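PDB 3V6N: lectin from Cicer arietinum, which shows hemagglutination activity as a plant albumin and binds calcium and sodium ions in a four-bladed beta-propeller of the hemopexin fold. Local coordinates for residues P44-V47 against R48-Y51; K211-L214 against D215-S219. All blocks are in the same frame, centred on the assembly; numbering follows the deposited sequence.

Interaction 1 (P44-V47 against R48-Y51); sequences PSFV and RDGY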
loop_
_atom_site.group_PDB
_atom_site.type_symbol
_atom_site.label_atom_id
_atom_site.label_comp_id
_atom_site.label_asym_id
_atom_site.label_seq_id
_atom_site.Cartn_x
_atom_site.Cartn_y
_atom_site.Cartn_z
ATOM N N PRO A 44 -12.674 21.487 3.754
ATOM C CA PRO A 44 -11.806 20.406 3.291
ATOM C C PRO A 44 -10.660 20.090 4.258
ATOM O O PRO A 44 -10.055 20.985 4.859
ATOM C CB PRO A 44 -11.308 20.888 1.914
ATOM C CG PRO A 44 -11.524 22.366 1.914
ATOM C CD PRO A 44 -12.639 22.670 2.879
ATOM N N SER A 45 -10.399 18.797 4.414
ATOM C CA SER A 45 -9.435 18.308 5.375
ATOM C C SER A 45 -8.566 17.229 4.728
ATOM O O SER A 45 -9.043 16.470 3.892
ATOM C CB SER A 45 -10.195 17.730 6.574
ATOM O OG SER A 45 -9.346 16.973 7.423
ATOM N N PHE A 46 -7.303 17.131 5.121
ATOM C CA PHE A 46 -6.517 15.968 4.701
ATOM C C PHE A 46 -7.140 14.690 5.250
ATOM O O PHE A 46 -7.596 14.674 6.397
ATOM C CB PHE A 46 -5.073 16.075 5.182
ATOM C CG PHE A 46 -4.265 17.079 4.428
ATOM C CD1 PHE A 46 -3.864 16.823 3.121
ATOM C CD2 PHE A 46 -3.914 18.288 5.020
ATOM C CE1 PHE A 46 -3.113 17.746 2.412
ATOM C CE2 PHE A 46 -3.164 19.227 4.319
ATOM C CZ PHE A 46 -2.760 18.955 3.010
ATOM N N VAL A 47 -7.172 13.633 4.441
ATOM C CA VAL A 47 -7.639 12.329 4.924
ATOM C C VAL A 47 -6.900 11.930 6.214
ATOM O O VAL A 47 -7.524 11.505 7.180
ATOM C CB VAL A 47 -7.492 11.206 3.865
ATOM C CG1 VAL A 47 -7.763 9.846 4.501
ATOM C CG2 VAL A 47 -8.425 11.441 2.664
ATOM N N ARG A 48 -5.578 12.087 6.213
ATOM C CA ARG A 48 -4.722 11.726 7.344
ATOM C C ARG A 48 -5.036 12.483 8.638
ATOM O O ARG A 48 -4.754 11.982 9.729
ATOM C CB ARG A 48 -3.239 11.901 6.981
ATOM C CG ARG A 48 -2.700 13.324 7.090
ATOM C CD ARG A 48 -1.247 13.421 6.616
ATOM N NE ARG A 48 -1.192 13.192 5.170
ATOM C CZ ARG A 48 -1.029 14.138 4.245
ATOM N NH1 ARG A 48 -0.854 15.406 4.600
ATOM N NH2 ARG A 48 -1.022 13.800 2.950
ATOM N N ASP A 49 -5.603 13.682 8.524
ATOM C CA ASP A 49 -5.941 14.463 9.718
ATOM C C ASP A 49 -7.349 14.167 10.189
ATOM O O ASP A 49 -7.595 14.131 11.390
ATOM C CB ASP A 49 -5.789 15.961 9.466
ATOM C CG ASP A 49 -4.363 16.349 9.132
ATOM O OD1 ASP A 49 -3.437 15.744 9.697
ATOM O OD2 ASP A 49 -4.161 17.245 8.290
ATOM N N GLY A 50 -8.266 13.944 9.245
ATOM C CA GLY A 50 -9.661 13.723 9.585
ATOM C C GLY A 50 -9.926 12.308 10.066
ATOM O O GLY A 50 -10.745 12.098 10.949
ATOM N N TYR A 51 -9.230 11.342 9.472
ATOM C CA TYR A 51 -9.335 9.935 9.851
ATOM C C TYR A 51 -8.030 9.445 10.469
ATOM O O TYR A 51 -7.120 9.002 9.755
ATOM C CB TYR A 51 -9.642 9.082 8.625
ATOM C CG TYR A 51 -11.015 9.273 8.070
ATOM C CD1 TYR A 51 -12.063 8.476 8.500
ATOM C CD2 TYR A 51 -11.269 10.258 7.106
ATOM C CE1 TYR A 51 -13.333 8.645 7.993
ATOM C CE2 TYR A 51 -12.540 10.442 6.595
ATOM C CZ TYR A 51 -13.566 9.631 7.039
ATOM O OH TYR A 51 -14.836 9.789 6.532
HETATM O O HOH W 1 -6.356 18.514 7.490
#
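Arg48 lays its guanidinium over one face of Phe46 in a stack at the strand-to-helix corner, where strand 43-46 of a hemopexin-fold propeller runs into helix 47-50. The planes differ by 25°, and NH1 sits toward the rim of the ring, 3.6 Å from Phe46 CD1. The arginine chain reaches back with CG between the backbone N and carbonyl carbon (chi1 82°) and bends again at chi3. NE donates to Gly60 O and NH2 forms a long, weak ion pair with Asp24; with the stack these hold the group. Lys25 makes a cation-pi contact with Phe46. At the ring edge stands the Asp49 carboxylate, turned 88° to the ring, with OD2 3.4 Å from Phe46 CD2. A water ties the same OD2 (2.7 Å) to Phe46 N (2.9 Å), an indirect link between the third helical residue and the N-cap. Phe46 O opens the helix by accepting from Gly50 N at 3.0 Å and, from above the carbonyl plane, from Asp49 N. Val47 O takes Tyr51 N at 2.9 Å and lies at the edge of the tyrosine ring. Ser45 OG adds a third donor to Phe46 O at 3.1 Å, across the carbonyl plane from Asp49 N.

Interaction 2 (K211-L214 against D215-S219); sequences KKTL and DYWPS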
loop_
_atom_site.group_PDB
_atom_site.type_symbol
_atom_site.label_atom_id
_atom_site.label_comp_id
_atom_site.label_asym_id
_atom_site.label_seq_id
_atom_site.Cartn_x
_atom_site.Cartn_y
_atom_site.Cartn_z
ATOM N N LYS A 211 -25.242 18.143 -16.054
ATOM C CA LYS A 211 -25.065 19.536 -15.618
ATOM C C LYS A 211 -23.741 19.787 -14.894
ATOM O O LYS A 211 -22.921 18.883 -14.743
ATOM C CB LYS A 211 -26.225 19.999 -14.725
ATOM C CG LYS A 211 -27.604 19.952 -15.354
ATOM C CD LYS A 211 -28.364 18.767 -14.800
ATOM C CE LYS A 211 -29.869 18.972 -14.901
ATOM N NZ LYS A 211 -30.430 18.387 -16.156
ATOM N N LYS A 212 -23.554 21.025 -14.449
ATOM C CA LYS A 212 -22.350 21.447 -13.746
ATOM C C LYS A 212 -22.497 21.282 -12.242
ATOM O O LYS A 212 -23.444 21.786 -11.636
ATOM C CB LYS A 212 -22.012 22.898 -14.085
ATOM C CG LYS A 212 -21.482 23.071 -15.500
ATOM C CD LYS A 212 -20.570 24.281 -15.609
ATOM C CE LYS A 212 -19.402 24.215 -14.621
ATOM N NZ LYS A 212 -18.773 25.547 -14.396
ATOM N N THR A 213 -21.548 20.570 -11.649
ATOM C CA THR A 213 -21.578 20.272 -10.226
ATOM C C THR A 213 -21.710 21.526 -9.346
ATOM O O THR A 213 -22.432 21.509 -8.335
ATOM C CB THR A 213 -20.357 19.414 -9.822
ATOM O OG1 THR A 213 -20.273 18.269 -10.690
ATOM C CG2 THR A 213 -20.479 18.931 -8.378
ATOM N N LEU A 214 -21.025 22.600 -9.739
ATOM C CA LEU A 214 -21.036 23.865 -8.991
ATOM C C LEU A 214 -22.395 24.590 -9.026
ATOM O O LEU A 214 -22.717 25.333 -8.100
ATOM C CB LEU A 214 -19.889 24.793 -9.442
ATOM C CG LEU A 214 -18.471 24.385 -8.994
ATOM C CD1 LEU A 214 -17.397 25.255 -9.630
ATOM C CD2 LEU A 214 -18.342 24.404 -7.472
ATOM N N ASP A 215 -23.187 24.372 -10.076
ATOM C CA ASP A 215 -24.566 24.884 -10.102
ATOM C C ASP A 215 -25.478 24.154 -9.095
ATOM O O ASP A 215 -26.364 24.765 -8.497
ATOM C CB ASP A 215 -25.182 24.781 -11.502
ATOM C CG ASP A 215 -24.504 25.686 -12.533
ATOM O OD1 ASP A 215 -23.759 26.611 -12.151
ATOM O OD2 ASP A 215 -24.741 25.477 -13.745
ATOM N N TYR A 216 -25.259 22.853 -8.913
ATOM C CA TYR A 216 -26.101 22.041 -8.023
ATOM C C TYR A 216 -25.669 22.165 -6.551
ATOM O O TYR A 216 -26.517 22.156 -5.650
ATOM C CB TYR A 216 -26.067 20.583 -8.488
ATOM C CG TYR A 216 -27.028 19.623 -7.799
ATOM C CD1 TYR A 216 -28.381 19.622 -8.110
ATOM C CD2 TYR A 216 -26.565 18.676 -6.880
ATOM C CE1 TYR A 216 -29.260 18.723 -7.519
ATOM C CE2 TYR A 216 -27.438 17.783 -6.265
ATOM C CZ TYR A 216 -28.786 17.813 -6.595
ATOM O OH TYR A 216 -29.665 16.936 -6.020
ATOM N N TRP A 217 -24.359 22.274 -6.321
ATOM C CA TRP A 217 -23.812 22.511 -4.998
ATOM C C TRP A 217 -22.935 23.751 -4.940
ATOM O O TRP A 217 -21.693 23.635 -4.950
ATOM C CB TRP A 217 -23.024 21.297 -4.505
ATOM C CG TRP A 217 -23.851 20.052 -4.299
ATOM C CD1 TRP A 217 -25.068 19.938 -3.631
ATOM C CD2 TRP A 217 -23.528 18.686 -4.740
ATOM N NE1 TRP A 217 -25.517 18.645 -3.647
ATOM C CE2 TRP A 217 -24.636 17.837 -4.281
ATOM C CE3 TRP A 217 -22.470 18.104 -5.440
ATOM C CZ2 TRP A 217 -24.676 16.470 -4.545
ATOM C CZ3 TRP A 217 -22.512 16.721 -5.682
ATOM C CH2 TRP A 217 -23.594 15.930 -5.257
ATOM N N PRO A 218 -23.559 24.956 -4.855
ATOM C CA PRO A 218 -22.781 26.188 -4.702
ATOM C C PRO A 218 -21.855 26.209 -3.485
ATOM O O PRO A 218 -20.857 26.934 -3.492
ATOM C CB PRO A 218 -23.867 27.276 -4.573
ATOM C CG PRO A 218 -25.025 26.728 -5.343
ATOM C CD PRO A 218 -24.993 25.244 -5.058
ATOM N N SER A 219 -22.183 25.437 -2.448
ATOM C CA SER A 219 -21.344 25.362 -1.249
ATOM C C SER A 219 -19.933 24.812 -1.529
ATOM O O SER A 219 -19.043 24.943 -0.695
ATOM C CB SER A 219 -22.030 24.540 -0.145
ATOM O OG SER A 219 -22.127 23.160 -0.491
#
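The single-turn helix 213-216 follows the outermost strand 210-212 of a hemopexin-repeat sheet, and its first residue, Thr213, meets Trp217 just past its last. Thr213 CG2 approaches the six-membered end of the indole obliquely, 3.6 Å from Trp217 CE3. The methyl gets there because it lies anti to the backbone N, which leaves OG1 (chi1 -52°) turned to the other side, where it makes a weak hydrogen bond to Glu191 O. The backbone couples the same two residues: Trp217 N donates to Thr213 O at 2.9 Å in a nearly straight bond of 163°. The N-terminal end is held less firmly. Lys212, the N-cap, offers its O to Asp215 N at 3.0 Å and to Tyr216 N at 3.4 Å, both weak bonds. Asp215 folds back over this cap, its OD2 3.8 Å from Lys212 CB; Lys212 NZ remains 5.6 Å from Asp215 OD1, too far for an ion pair, although the opposite charges may still attract at a distance. At the C-terminal end, Pro218 has no N-H to offer Leu214 O; its CA instead makes a CA-H...O contact with that oxygen, at 3.5 Å. Tyr216 brings the edge of its ring against Trp217, with CD2 above one face of the indole and toward its rim. The polar ends of both rings are bound elsewhere: Tyr216 OH to Tyr186 OH, and Trp217 NE1 to Tyr31 O, beyond strand 25-30. Leu214, meanwhile, packs on Arg221 and Ile224 of the C-terminal tail. A short helix capping the outer edge of a four-stranded antiparallel blade, as here, is characteristic of the hemopexin-type beta-propeller.

From the N terminus, interaction 1 comes first, where strand 43-46 turns into helix 47-50 at the outer side of the first sheet. Interaction 2 does the same for strand 210-212 and helix 213-216, after two further sheets and most of the last. Each closes a single helical turn, and the two follow in series without nesting or crossing. They do not touch: their centres are 23 Å apart and their nearest atoms about 8 Å. The first sheet is nevertheless common ground. Segment 44-47 pairs with strand 25-30, and Trp217 and Ser219 pack on Leu29 of that strand, joining the end of the chain to its beginning round the propeller ring.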